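Local structure of aminoglycoside phosphotransferase (Alicyclobacillus acidocaldarius subsp. acidocaldarius, 4PDY) at residues Ile44-Trp47 with Arg53-Ala56; Pro21-Ala26 with Phe103-Thr108; Gln72-Ala77 with Ala86-Thr91; Ser60-Ala65 with Asp243-Arg248; Phe82-Arg87 with Leu131-Glu136. The protein probably acts as a kinase-like phosphotransferase, transferring phosphate to a small molecule, although its true substrate is not established. All coordinates share one frame; numbering follows the deposited sequence.

Contact 1: Ile44-Trp47 with Arg53-Ala56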
# COMPACT_ATOMS: atom_id res chain seq x y z
N ILE A 44 1.63 -16.24 -4.94
CA ILE A 44 0.92 -17.33 -4.28
C ILE A 44 0.98 -18.58 -5.14
O ILE A 44 1.46 -18.56 -6.28
CB ILE A 44 -0.53 -16.96 -3.91
CG1 ILE A 44 -1.36 -16.53 -5.12
CG2 ILE A 44 -0.55 -15.88 -2.83
CD1 ILE A 44 -1.96 -17.67 -5.87
N GLU A 45 0.58 -19.67 -4.53
CA GLU A 45 0.40 -20.92 -5.23
C GLU A 45 -1.08 -21.24 -5.28
O GLU A 45 -1.79 -21.15 -4.29
CB GLU A 45 1.16 -22.03 -4.50
CG GLU A 45 1.31 -23.30 -5.31
CD GLU A 45 2.20 -24.31 -4.62
OE1 GLU A 45 3.44 -24.16 -4.67
OE2 GLU A 45 1.67 -25.27 -4.03
N VAL A 46 -1.56 -21.62 -6.46
CA VAL A 46 -2.95 -21.99 -6.64
C VAL A 46 -3.09 -23.49 -6.45
O VAL A 46 -2.36 -24.25 -7.08
CB VAL A 46 -3.45 -21.60 -8.05
CG1 VAL A 46 -4.93 -21.96 -8.26
CG2 VAL A 46 -3.21 -20.12 -8.28
N TRP A 47 -4.00 -23.90 -5.59
CA TRP A 47 -4.34 -25.29 -5.35
C TRP A 47 -5.76 -25.56 -5.86
O TRP A 47 -6.66 -24.80 -5.55
CB TRP A 47 -4.33 -25.59 -3.85
CG TRP A 47 -3.02 -25.51 -3.18
CD1 TRP A 47 -1.80 -25.24 -3.73
CD2 TRP A 47 -2.79 -25.71 -1.78
NE1 TRP A 47 -0.82 -25.27 -2.76
CE2 TRP A 47 -1.41 -25.57 -1.56
CE3 TRP A 47 -3.61 -26.03 -0.70
CZ2 TRP A 47 -0.85 -25.70 -0.29
CZ3 TRP A 47 -3.05 -26.16 0.55
CH2 TRP A 47 -1.68 -26.01 0.74
N ARG A 53 -12.40 -26.24 -7.74
CA ARG A 53 -12.40 -25.21 -6.71
C ARG A 53 -10.97 -24.87 -6.37
O ARG A 53 -10.14 -25.76 -6.20
CB ARG A 53 -13.13 -25.67 -5.47
CG ARG A 53 -13.22 -24.56 -4.44
CD ARG A 53 -14.28 -24.80 -3.42
NE ARG A 53 -14.42 -23.56 -2.64
CZ ARG A 53 -15.51 -23.18 -1.99
NH1 ARG A 53 -16.59 -23.95 -1.97
NH2 ARG A 53 -15.51 -22.02 -1.34
N ARG A 54 -10.70 -23.56 -6.27
CA ARG A 54 -9.35 -23.02 -6.11
C ARG A 54 -9.12 -22.49 -4.68
O ARG A 54 -10.05 -22.00 -4.04
CB ARG A 54 -9.12 -21.89 -7.11
CG ARG A 54 -9.12 -22.29 -8.58
CD ARG A 54 -8.64 -21.20 -9.53
NE ARG A 54 -7.87 -21.78 -10.64
CZ ARG A 54 -6.93 -21.16 -11.36
NH1 ARG A 54 -6.61 -19.88 -11.13
NH2 ARG A 54 -6.30 -21.84 -12.31
N TYR A 55 -7.88 -22.61 -4.23
CA TYR A 55 -7.39 -22.03 -2.99
C TYR A 55 -6.07 -21.34 -3.30
O TYR A 55 -5.32 -21.79 -4.15
CB TYR A 55 -7.19 -23.11 -1.93
CG TYR A 55 -8.43 -23.90 -1.68
CD1 TYR A 55 -8.74 -25.02 -2.47
CD2 TYR A 55 -9.29 -23.54 -0.68
CE1 TYR A 55 -9.88 -25.72 -2.26
CE2 TYR A 55 -10.45 -24.25 -0.45
CZ TYR A 55 -10.74 -25.35 -1.25
OH TYR A 55 -11.87 -26.06 -1.00
N ALA A 56 -5.81 -20.24 -2.57
CA ALA A 56 -4.56 -19.52 -2.66
C ALA A 56 -3.69 -19.89 -1.45
O ALA A 56 -4.11 -19.65 -0.31
CB ALA A 56 -4.84 -18.02 -2.63

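Contact 2: Pro21-Ala26 with Phe103-Thr108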
# COMPACT_ATOMS: atom_id res chain seq x y z
N PRO A 21 9.75 -21.88 -5.99
CA PRO A 21 9.72 -23.27 -5.53
C PRO A 21 8.27 -23.74 -5.18
O PRO A 21 7.51 -23.00 -4.58
CB PRO A 21 10.63 -23.25 -4.29
CG PRO A 21 11.40 -21.98 -4.37
CD PRO A 21 10.55 -21.00 -5.12
N LEU A 22 7.89 -24.93 -5.61
CA LEU A 22 6.59 -25.48 -5.23
C LEU A 22 6.56 -25.66 -3.72
O LEU A 22 7.59 -25.98 -3.09
CB LEU A 22 6.30 -26.82 -5.92
CG LEU A 22 5.68 -26.76 -7.32
CD1 LEU A 22 5.82 -28.12 -7.98
CD2 LEU A 22 4.22 -26.32 -7.29
N ILE A 23 5.40 -25.44 -3.13
CA ILE A 23 5.21 -25.73 -1.72
C ILE A 23 5.41 -27.24 -1.51
O ILE A 23 4.93 -28.04 -2.31
CB ILE A 23 3.81 -25.25 -1.25
CG1 ILE A 23 3.74 -23.72 -1.38
CG2 ILE A 23 3.48 -25.76 0.15
CD1 ILE A 23 2.40 -23.12 -1.06
N PRO A 24 6.10 -27.63 -0.42
CA PRO A 24 6.26 -29.07 -0.21
C PRO A 24 4.91 -29.79 -0.07
O PRO A 24 4.00 -29.27 0.56
CB PRO A 24 7.08 -29.15 1.09
CG PRO A 24 7.81 -27.85 1.13
CD PRO A 24 6.87 -26.85 0.56
N GLN A 25 4.79 -30.97 -0.66
CA GLN A 25 3.56 -31.76 -0.55
C GLN A 25 3.14 -31.99 0.88
O GLN A 25 1.94 -32.03 1.18
CB GLN A 25 3.72 -33.10 -1.25
CG GLN A 25 2.49 -34.02 -1.20
CD GLN A 25 1.26 -33.42 -1.85
OE1 GLN A 25 1.30 -32.96 -3.00
NE2 GLN A 25 0.14 -33.43 -1.13
N ALA A 26 4.10 -32.15 1.79
CA ALA A 26 3.73 -32.42 3.19
C ALA A 26 2.89 -31.27 3.77
O ALA A 26 2.06 -31.50 4.64
CB ALA A 26 4.96 -32.67 4.04
N PHE A 103 9.38 -21.53 7.03
CA PHE A 103 8.32 -20.71 6.44
C PHE A 103 6.99 -20.94 7.15
O PHE A 103 6.74 -22.01 7.68
CB PHE A 103 8.12 -21.06 4.96
CG PHE A 103 9.27 -20.67 4.07
CD1 PHE A 103 9.60 -19.33 3.87
CD2 PHE A 103 10.02 -21.64 3.43
CE1 PHE A 103 10.63 -18.98 3.03
CE2 PHE A 103 11.04 -21.30 2.57
CZ PHE A 103 11.37 -19.97 2.37
N THR A 104 6.15 -19.91 7.13
CA THR A 104 4.79 -19.99 7.62
C THR A 104 3.89 -19.99 6.40
O THR A 104 3.88 -19.06 5.62
CB THR A 104 4.46 -18.76 8.52
OG1 THR A 104 5.36 -18.74 9.63
CG2 THR A 104 3.01 -18.79 9.01
N TYR A 105 3.14 -21.08 6.22
CA TYR A 105 2.20 -21.21 5.11
C TYR A 105 0.79 -20.98 5.60
O TYR A 105 0.40 -21.50 6.64
CB TYR A 105 2.30 -22.62 4.53
CG TYR A 105 3.65 -22.94 3.92
CD1 TYR A 105 3.92 -22.59 2.60
CD2 TYR A 105 4.64 -23.55 4.66
CE1 TYR A 105 5.14 -22.88 2.02
CE2 TYR A 105 5.88 -23.82 4.10
CZ TYR A 105 6.14 -23.46 2.79
OH TYR A 105 7.34 -23.78 2.21
N TYR A 106 0.02 -20.24 4.82
CA TYR A 106 -1.41 -20.12 5.10
C TYR A 106 -2.19 -20.09 3.81
O TYR A 106 -1.66 -19.72 2.78
CB TYR A 106 -1.72 -18.91 6.02
CG TYR A 106 -1.40 -17.56 5.43
CD1 TYR A 106 -2.33 -16.89 4.66
CD2 TYR A 106 -0.19 -16.93 5.69
CE1 TYR A 106 -2.06 -15.66 4.09
CE2 TYR A 106 0.09 -15.69 5.13
CZ TYR A 106 -0.86 -15.05 4.34
OH TYR A 106 -0.61 -13.81 3.78
N VAL A 107 -3.45 -20.52 3.92
CA VAL A 107 -4.28 -20.80 2.76
C VAL A 107 -5.58 -20.03 2.92
O VAL A 107 -6.16 -19.98 4.01
CB VAL A 107 -4.57 -22.32 2.68
CG1 VAL A 107 -5.50 -22.64 1.54
CG2 VAL A 107 -3.28 -23.13 2.54
N THR A 108 -6.06 -19.47 1.81
CA THR A 108 -7.38 -18.85 1.76
C THR A 108 -8.20 -19.42 0.61
O THR A 108 -7.69 -20.04 -0.35
CB THR A 108 -7.33 -17.32 1.58
OG1 THR A 108 -6.79 -16.98 0.31
CG2 THR A 108 -6.49 -16.65 2.65

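Contact 3: Gln72-Ala77 with Ala86-Thr91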
# COMPACT_ATOMS: atom_id res chain seq x y z
N GLN A 72 -7.05 -13.28 13.90
CA GLN A 72 -7.97 -12.73 14.92
C GLN A 72 -8.49 -11.34 14.59
O GLN A 72 -9.64 -11.03 14.86
CB GLN A 72 -7.36 -12.73 16.32
CG GLN A 72 -7.18 -14.10 16.94
CD GLN A 72 -8.47 -14.87 17.09
OE1 GLN A 72 -9.42 -14.41 17.73
NE2 GLN A 72 -8.53 -16.04 16.49
N CYS A 73 -7.63 -10.51 14.01
CA CYS A 73 -8.03 -9.20 13.55
C CYS A 73 -9.13 -9.29 12.52
O CYS A 73 -10.14 -8.59 12.61
CB CYS A 73 -6.83 -8.46 12.98
SG CYS A 73 -7.30 -6.84 12.42
N LEU A 74 -8.94 -10.15 11.52
CA LEU A 74 -9.96 -10.31 10.50
C LEU A 74 -11.24 -10.91 11.06
O LEU A 74 -12.34 -10.49 10.65
CB LEU A 74 -9.40 -11.10 9.33
CG LEU A 74 -8.48 -10.21 8.47
CD1 LEU A 74 -7.58 -11.05 7.58
CD2 LEU A 74 -9.29 -9.19 7.67
N ARG A 75 -11.15 -11.85 11.98
CA ARG A 75 -12.38 -12.38 12.55
C ARG A 75 -13.09 -11.32 13.39
O ARG A 75 -14.32 -11.26 13.42
CB ARG A 75 -12.12 -13.65 13.34
CG ARG A 75 -11.97 -14.84 12.41
CD ARG A 75 -11.83 -16.15 13.15
NE ARG A 75 -11.32 -17.22 12.28
CZ ARG A 75 -10.79 -18.34 12.76
NH1 ARG A 75 -10.69 -18.52 14.06
NH2 ARG A 75 -10.34 -19.27 11.94
N HIS A 76 -12.32 -10.46 14.08
CA HIS A 76 -12.95 -9.35 14.78
C HIS A 76 -13.68 -8.42 13.81
O HIS A 76 -14.86 -8.06 14.00
CB HIS A 76 -11.90 -8.56 15.57
CG HIS A 76 -12.46 -7.30 16.14
ND1 HIS A 76 -13.01 -7.24 17.40
CD2 HIS A 76 -12.65 -6.08 15.58
CE1 HIS A 76 -13.47 -6.02 17.61
NE2 HIS A 76 -13.28 -5.31 16.52
N ALA A 77 -12.99 -8.04 12.75
CA ALA A 77 -13.60 -7.20 11.72
C ALA A 77 -14.89 -7.83 11.18
O ALA A 77 -15.91 -7.17 11.01
CB ALA A 77 -12.59 -6.95 10.60
N ALA A 86 -10.22 -12.32 1.82
CA ALA A 86 -10.17 -13.74 1.50
C ALA A 86 -10.16 -14.54 2.79
O ALA A 86 -9.44 -14.27 3.73
CB ALA A 86 -8.94 -14.07 0.68
N ARG A 87 -11.00 -15.56 2.84
CA ARG A 87 -11.22 -16.33 4.04
C ARG A 87 -10.19 -17.42 4.25
O ARG A 87 -9.94 -18.25 3.35
CB ARG A 87 -12.62 -16.92 4.04
CG ARG A 87 -13.72 -15.93 3.78
CD ARG A 87 -13.66 -14.72 4.72
NE ARG A 87 -14.42 -13.58 4.14
CZ ARG A 87 -15.71 -13.38 4.28
NH1 ARG A 87 -16.28 -12.38 3.64
NH2 ARG A 87 -16.47 -14.19 5.02
N PHE A 88 -9.64 -17.49 5.45
CA PHE A 88 -8.61 -18.44 5.79
C PHE A 88 -9.19 -19.83 5.96
O PHE A 88 -10.27 -20.01 6.49
CB PHE A 88 -7.91 -17.99 7.09
CG PHE A 88 -7.23 -16.63 6.99
CD1 PHE A 88 -6.01 -16.51 6.37
CD2 PHE A 88 -7.82 -15.49 7.51
CE1 PHE A 88 -5.36 -15.29 6.28
CE2 PHE A 88 -7.20 -14.26 7.40
CZ PHE A 88 -5.97 -14.16 6.78
N VAL A 89 -8.44 -20.82 5.48
CA VAL A 89 -8.76 -22.23 5.62
C VAL A 89 -7.83 -22.81 6.67
O VAL A 89 -6.63 -22.55 6.64
CB VAL A 89 -8.62 -22.97 4.27
CG1 VAL A 89 -8.91 -24.45 4.48
CG2 VAL A 89 -9.55 -22.32 3.27
N THR A 90 -8.37 -23.60 7.58
CA THR A 90 -7.57 -24.20 8.63
C THR A 90 -7.14 -25.61 8.27
O THR A 90 -7.75 -26.24 7.41
CB THR A 90 -8.30 -24.23 9.97
OG1 THR A 90 -9.50 -24.97 9.86
CG2 THR A 90 -8.61 -22.79 10.45
N THR A 91 -6.10 -26.10 8.93
CA THR A 91 -5.61 -27.43 8.71
C THR A 91 -6.55 -28.46 9.34
O THR A 91 -7.53 -28.13 10.01
CB THR A 91 -4.21 -27.60 9.34
OG1 THR A 91 -4.34 -27.59 10.77
CG2 THR A 91 -3.23 -26.52 8.86

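Contact 4: Ser60-Ala65 with Asp243-Arg248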
# COMPACT_ATOMS: atom_id res chain seq x y z
N SER A 60 5.07 -17.56 3.49
CA SER A 60 5.38 -16.30 4.15
C SER A 60 6.56 -16.48 5.11
O SER A 60 6.91 -17.60 5.48
CB SER A 60 4.14 -15.79 4.90
OG SER A 60 4.39 -14.55 5.56
N SER A 61 7.19 -15.37 5.48
CA SER A 61 8.17 -15.37 6.55
C SER A 61 7.62 -14.73 7.82
O SER A 61 8.37 -14.57 8.78
CB SER A 61 9.47 -14.72 6.06
OG SER A 61 10.16 -15.62 5.20
N ILE A 62 6.33 -14.44 7.89
CA ILE A 62 5.77 -13.90 9.13
C ILE A 62 5.86 -14.93 10.24
O ILE A 62 5.82 -16.14 10.02
CB ILE A 62 4.32 -13.37 9.03
CG1 ILE A 62 3.31 -14.49 8.75
CG2 ILE A 62 4.22 -12.25 8.03
CD1 ILE A 62 1.88 -13.96 8.82
N ALA A 63 6.02 -14.45 11.47
CA ALA A 63 6.02 -15.33 12.62
C ALA A 63 4.65 -15.96 12.85
O ALA A 63 3.62 -15.33 12.58
CB ALA A 63 6.45 -14.54 13.84
N PRO A 64 4.62 -17.19 13.39
CA PRO A 64 3.32 -17.78 13.69
C PRO A 64 2.44 -16.92 14.59
O PRO A 64 1.24 -16.83 14.35
CB PRO A 64 3.69 -19.11 14.36
CG PRO A 64 4.99 -19.47 13.72
CD PRO A 64 5.70 -18.18 13.48
N ALA A 65 3.04 -16.28 15.59
CA ALA A 65 2.27 -15.40 16.49
C ALA A 65 1.61 -14.25 15.71
O ALA A 65 0.48 -13.85 16.01
CB ALA A 65 3.15 -14.85 17.58
N ASP A 243 -3.55 -10.43 1.50
CA ASP A 243 -2.22 -10.13 2.05
C ASP A 243 -2.23 -9.05 3.13
O ASP A 243 -1.90 -7.91 2.84
CB ASP A 243 -1.22 -9.76 0.96
CG ASP A 243 0.21 -9.77 1.45
OD1 ASP A 243 0.43 -10.03 2.65
OD2 ASP A 243 1.11 -9.51 0.63
N PHE A 244 -2.62 -9.47 4.33
CA PHE A 244 -2.70 -8.59 5.49
C PHE A 244 -1.41 -8.64 6.31
O PHE A 244 -1.42 -8.25 7.46
CB PHE A 244 -3.92 -8.97 6.34
CG PHE A 244 -5.23 -8.51 5.75
CD1 PHE A 244 -5.90 -9.27 4.77
CD2 PHE A 244 -5.76 -7.29 6.13
CE1 PHE A 244 -7.10 -8.80 4.24
CE2 PHE A 244 -6.95 -6.83 5.59
CZ PHE A 244 -7.61 -7.58 4.66
N GLU A 245 -0.30 -9.06 5.73
CA GLU A 245 0.93 -9.28 6.49
C GLU A 245 1.56 -7.98 7.00
O GLU A 245 2.30 -8.02 7.97
CB GLU A 245 1.94 -10.07 5.65
CG GLU A 245 1.45 -11.46 5.31
CD GLU A 245 2.39 -12.24 4.44
OE1 GLU A 245 3.58 -11.91 4.36
OE2 GLU A 245 1.91 -13.21 3.80
N LEU A 246 1.32 -6.88 6.31
CA LEU A 246 1.83 -5.57 6.77
C LEU A 246 0.80 -4.78 7.58
O LEU A 246 1.12 -3.68 8.05
CB LEU A 246 2.30 -4.76 5.57
CG LEU A 246 3.46 -5.35 4.79
CD1 LEU A 246 3.88 -4.42 3.67
CD2 LEU A 246 4.64 -5.65 5.70
N ALA A 247 -0.40 -5.31 7.75
CA ALA A 247 -1.48 -4.60 8.42
C ALA A 247 -1.13 -4.41 9.89
O ALA A 247 -0.56 -5.30 10.51
CB ALA A 247 -2.81 -5.32 8.26
N ARG A 248 -1.50 -3.24 10.44
CA ARG A 248 -1.28 -2.94 11.87
C ARG A 248 -2.10 -1.70 12.20
O ARG A 248 -2.55 -1.02 11.31
CB ARG A 248 0.19 -2.70 12.19
CG ARG A 248 0.79 -1.58 11.39
CD ARG A 248 2.26 -1.34 11.71
NE ARG A 248 2.85 -0.40 10.76
CZ ARG A 248 2.82 0.93 10.88
NH1 ARG A 248 2.24 1.51 11.93
NH2 ARG A 248 3.37 1.68 9.94
O HOH W 1 6.47 -12.86 4.22

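Contact 5: Phe82-Arg87 with Leu131-Glu136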
# COMPACT_ATOMS: atom_id res chain seq x y z
N PHE A 82 -17.48 -6.79 8.49
CA PHE A 82 -16.54 -6.70 7.38
C PHE A 82 -16.54 -7.99 6.55
O PHE A 82 -16.42 -9.08 7.10
CB PHE A 82 -15.14 -6.48 7.93
CG PHE A 82 -14.09 -6.20 6.88
CD1 PHE A 82 -14.18 -5.11 6.05
CD2 PHE A 82 -13.01 -7.07 6.72
CE1 PHE A 82 -13.20 -4.84 5.13
CE2 PHE A 82 -12.02 -6.79 5.80
CZ PHE A 82 -12.13 -5.70 4.99
N THR A 83 -16.60 -7.83 5.24
CA THR A 83 -16.67 -8.96 4.31
C THR A 83 -15.53 -8.98 3.31
O THR A 83 -15.37 -9.97 2.59
CB THR A 83 -17.97 -8.91 3.45
OG1 THR A 83 -17.89 -7.79 2.53
CG2 THR A 83 -19.17 -8.78 4.32
N LYS A 84 -14.70 -7.94 3.26
CA LYS A 84 -13.85 -7.69 2.10
C LYS A 84 -12.47 -8.29 2.23
O LYS A 84 -11.46 -7.60 2.06
CB LYS A 84 -13.75 -6.18 1.81
CG LYS A 84 -15.09 -5.46 1.72
CD LYS A 84 -15.87 -5.86 0.46
CE LYS A 84 -17.21 -5.18 0.39
NZ LYS A 84 -17.18 -3.69 0.36
N PHE A 85 -12.43 -9.59 2.50
CA PHE A 85 -11.17 -10.29 2.66
C PHE A 85 -11.33 -11.76 2.26
O PHE A 85 -12.40 -12.34 2.41
CB PHE A 85 -10.62 -10.18 4.09
CG PHE A 85 -11.44 -10.89 5.12
CD1 PHE A 85 -12.65 -10.36 5.57
CD2 PHE A 85 -10.98 -12.05 5.70
CE1 PHE A 85 -13.41 -11.03 6.51
CE2 PHE A 85 -11.72 -12.71 6.67
CZ PHE A 85 -12.93 -12.20 7.08
N ALA A 86 -10.22 -12.32 1.82
CA ALA A 86 -10.17 -13.74 1.50
C ALA A 86 -10.16 -14.54 2.79
O ALA A 86 -9.44 -14.27 3.73
CB ALA A 86 -8.94 -14.07 0.68
N ARG A 87 -11.00 -15.56 2.84
CA ARG A 87 -11.22 -16.33 4.04
C ARG A 87 -10.19 -17.42 4.25
O ARG A 87 -9.94 -18.25 3.35
CB ARG A 87 -12.62 -16.92 4.04
CG ARG A 87 -13.72 -15.93 3.78
CD ARG A 87 -13.66 -14.72 4.72
NE ARG A 87 -14.42 -13.58 4.14
CZ ARG A 87 -15.71 -13.38 4.28
NH1 ARG A 87 -16.28 -12.38 3.64
NH2 ARG A 87 -16.47 -14.19 5.02
N LEU A 131 -11.00 -0.32 2.14
CA LEU A 131 -9.99 0.10 3.12
C LEU A 131 -10.63 0.83 4.31
O LEU A 131 -10.26 0.59 5.46
CB LEU A 131 -8.95 0.98 2.45
CG LEU A 131 -8.00 0.26 1.48
CD1 LEU A 131 -7.27 1.30 0.64
CD2 LEU A 131 -7.02 -0.66 2.20
N ALA A 132 -11.58 1.70 4.02
CA ALA A 132 -12.29 2.42 5.07
C ALA A 132 -13.08 1.48 5.96
O ALA A 132 -13.13 1.63 7.18
CB ALA A 132 -13.18 3.46 4.45
N GLN A 133 -13.73 0.50 5.34
CA GLN A 133 -14.48 -0.50 6.11
C GLN A 133 -13.56 -1.30 7.02
O GLN A 133 -13.92 -1.61 8.15
CB GLN A 133 -15.26 -1.44 5.18
CG GLN A 133 -16.42 -0.78 4.48
CD GLN A 133 -17.16 -1.73 3.57
OE1 GLN A 133 -16.53 -2.59 2.91
NE2 GLN A 133 -18.49 -1.65 3.56
N PHE A 134 -12.40 -1.68 6.51
CA PHE A 134 -11.44 -2.42 7.34
C PHE A 134 -11.00 -1.59 8.55
O PHE A 134 -10.95 -2.10 9.66
CB PHE A 134 -10.23 -2.82 6.49
CG PHE A 134 -9.14 -3.54 7.26
CD1 PHE A 134 -9.40 -4.73 7.91
CD2 PHE A 134 -7.87 -3.01 7.34
CE1 PHE A 134 -8.41 -5.39 8.61
CE2 PHE A 134 -6.87 -3.66 8.02
CZ PHE A 134 -7.15 -4.84 8.69
N HIS A 135 -10.72 -0.32 8.31
CA HIS A 135 -10.26 0.56 9.38
C HIS A 135 -11.34 0.72 10.43
O HIS A 135 -11.06 0.62 11.63
CB HIS A 135 -9.84 1.89 8.80
CG HIS A 135 -9.03 2.72 9.75
ND1 HIS A 135 -7.67 2.60 9.86
CD2 HIS A 135 -9.41 3.66 10.65
CE1 HIS A 135 -7.23 3.44 10.78
NE2 HIS A 135 -8.27 4.09 11.28
N GLU A 136 -12.57 0.91 9.98
CA GLU A 136 -13.70 1.09 10.90
C GLU A 136 -13.96 -0.17 11.71
O GLU A 136 -14.18 -0.13 12.92
CB GLU A 136 -14.94 1.50 10.11
CG GLU A 136 -16.20 1.70 10.94
CD GLU A 136 -16.20 2.98 11.77
OE1 GLU A 136 -15.27 3.81 11.64
OE2 GLU A 136 -17.15 3.16 12.55
O HOH W 2 -17.49 -5.03 4.44

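Contact 1: Ile44-Trp47 with Arg53-Ala56
Val46 CG1 lies over one face of the Arg54 guanidinium, 3.7 Å above its plane and displaced toward the rim, in one of two deposited conformers of Arg54. Trp110 makes a cation-pi contact with the same group. At the edge of the Tyr55 ring, near its plane, sits the carbonyl oxygen of Trp47, 3.7 Å from Tyr55 CD1. The indole edge of Trp47 is met by the carboxylate of Glu45: NE1 donates to Glu45 OE2 at 2.8 Å, almost in the ring plane but on the anti side of the carboxylate. Arg38 forms a salt bridge with the same oxygen, so two partners grip OE2.

Backbone bonds fix the register. Trp47 N donates to Tyr55 O at 2.9 Å, nearly straight at 175°, and Tyr55 N returns a bond to Trp47 O. Val46 and Ala56 form the adjoining non-hydrogen-bonded pair. These antiparallel strands make a beta hairpin in the sheet of the kinase-like N-terminal lobe, where Ala56 lines the pocket occupied by histidine.

Contact 2: Pro21-Ala26 with Phe103-Thr108
Ile23 and Tyr105 make the nearest backbone approach of the two segments, yet their CA atoms remain 8.7 Å apart, so side chains alone bridge the gap. Residues 21-24 run extended along the sheet of the kinase-like N-terminal lobe, and Pro24 takes the N-cap position before the short helix 25-28; residues 103-108 belong to strand 103-109 of that sheet. From the strand, Tyr105 extends its ring past Ile23, the two side chains running in opposite directions.

The branched side chain of Ile23 packs obliquely against the CD1-CE1 bond of the phenol ring. Its CG1 and CG2 each lie 3.8 Å from Tyr105 CE1, while its CD1 comes within 4.0 Å of Tyr105 CD1. With CG2 anti to the backbone N and CG1 beside it (chi1 -64°), both branches reach Tyr105 CE1 and CD1. Replacement of Ile23 by an alanine would probably open a gap beside the Tyr105 ring and leave it freer to shift. The backbone N and O of Ile23 are bonded to Glu45 and Arg38, which tie the extended segment to the sheet. The phenol oxygen bonds to Arg59, and beside it Pro24 CD approaches Tyr105 OH to 3.5 Å.

Contact 3: Gln72-Ala77 with Ala86-Thr91
Leu74 and Phe88 both turn CG beside the backbone N and anti to the carbonyl carbon (chi1 -76° and -61°), which points the leucine from its helix toward the ring, and the ring toward the helix. Helix 64-79 appears to correspond to helix C in the kinase-like N-terminal lobe, and residues 86-91 follow it in the chain, carrying the short, weakly bonded strand about 88-89 at the edge of the sheet. The contact therefore packs the helix against the segment that returns to the sheet.

A single methyl carries most of it. Leu74 CD1 points at the rim of the Phe88 ring, in its plane, so the methyl abuts C-H groups and does not cover the pi face; the two side chains cross at about a right angle. The separation from Leu74 CD1 to Phe88 CE2, 3.2 Å, is very tight, and its exact value is best read with caution. Phe88 CZ stands a little farther off, 3.6 Å from Leu74 CD1. Met70 and Val71, from earlier in the helix, also touch the phenylalanine. Farther out, Arg75 stretches an extended chain toward Thr90; in the conformer given, of two deposited, its guanidinium edge has NH2 4.2 Å from Thr90 CG2.

Contact 4: Ser60-Ala65 with Asp243-Arg248
Glu245 ends an Asp-Phe-Glu sequence that appears to correspond to the Asp-Phe-Gly motif of protein kinases, and it meets Ser60 and Ile62, where strand 54-60 gives way to helix 64-79. The contact thus joins the N-terminal lobe to the loop 243-248 across the cleft of the kinase-like fold.

Beyond CG the glutamate chain is extended, and it carries the carboxylate up to the serine. Ser60 OG lies 3.0 Å from Glu245 OE1; Ser60 has two deposited conformers, and this distance belongs to one. In that conformer OG accepts from Ile62 N at 3.0 Å in a nearly straight bond (170°), an ST turn that shapes the chain ahead of the helix. A water bridges the two segments as well, accepting from Ser61 N and donating to Glu245 OE1. Ile62 crosses the glutamate at about a right angle and sets CG2 against its aliphatic part, 4.0 Å from Glu245 CB.

The other carboxylate oxygen, OE2, makes a salt bridge with Lys58 and a hydrogen bond with Tyr106. An alanine in place of Glu245 would probably leave Lys58 without this counter-charge and Tyr106 OH without its acceptor. Glu245 is the second residue of a type I turn, Phe244 to Ala247, closed by Ala247 N bonded to Phe244 O at 3.1 Å.

Contact 5: Phe82-Arg87 with Leu131-Glu136
Phe82 lays one face of its ring against Phe134, whose CA sits 4.2 Å from the ring centroid in a CH-pi contact. Gln133 CB meets the edge of the same ring, 3.9 Å from Phe82 CD1. The Phe82 and Phe134 rings themselves are oblique, their planes at 46°. CG of Phe82 stands anti to the backbone N (chi1 -173°), which swings the ring onto the helix.

Polar contact is made by Lys84, whose chain bends at chi2 and chi4 so that NZ donates to Gln133 OE1 at 2.9 Å, from 24° outside the carbonyl plane. That oxygen also takes a weak bond from a water that accepts from Thr83 N.

In the next shell, the far face of the Phe82 ring is covered by Lys84 N, 3.7 Å above its centre, so the turn at Lys84, an inverse gamma turn, folds back over the ring. Arg87 braces the bend: NH1 bonds to Thr83 O, and NE bonds to Phe85 O at 2.9 Å while also lying over the Phe85 ring. Phe244 meets Phe134 edge-to-face. Packing of the segment after helix 64-79 onto helix 121-137 joins the N- and C-terminal lobes, as in the kinase fold.

In the fold
Contacts 1, 2 and 3 all reach the antiparallel sheet of the N-terminal lobe. Contacts 1 and 2, with centres 11 Å apart, are joined by a bond from Thr108 N to Ala56 O at 2.9 Å, and contact 2 reaches contact 3 through Val89 N and Val107 O at 2.8 Å. Contact 4 connects to strand 103-109 where Tyr106 OH meets Glu245 OE2 at 2.6 Å. Leu74 of contact 3, Phe244 of contact 4 and the phenylalanines of contact 5 then form one apolar cluster toward the C-terminal lobe. The bound histidine touches Ala56 in contact 1, whereas the side chains of Glu245 and Lys84 lie about 11 Å and 13 Å from it.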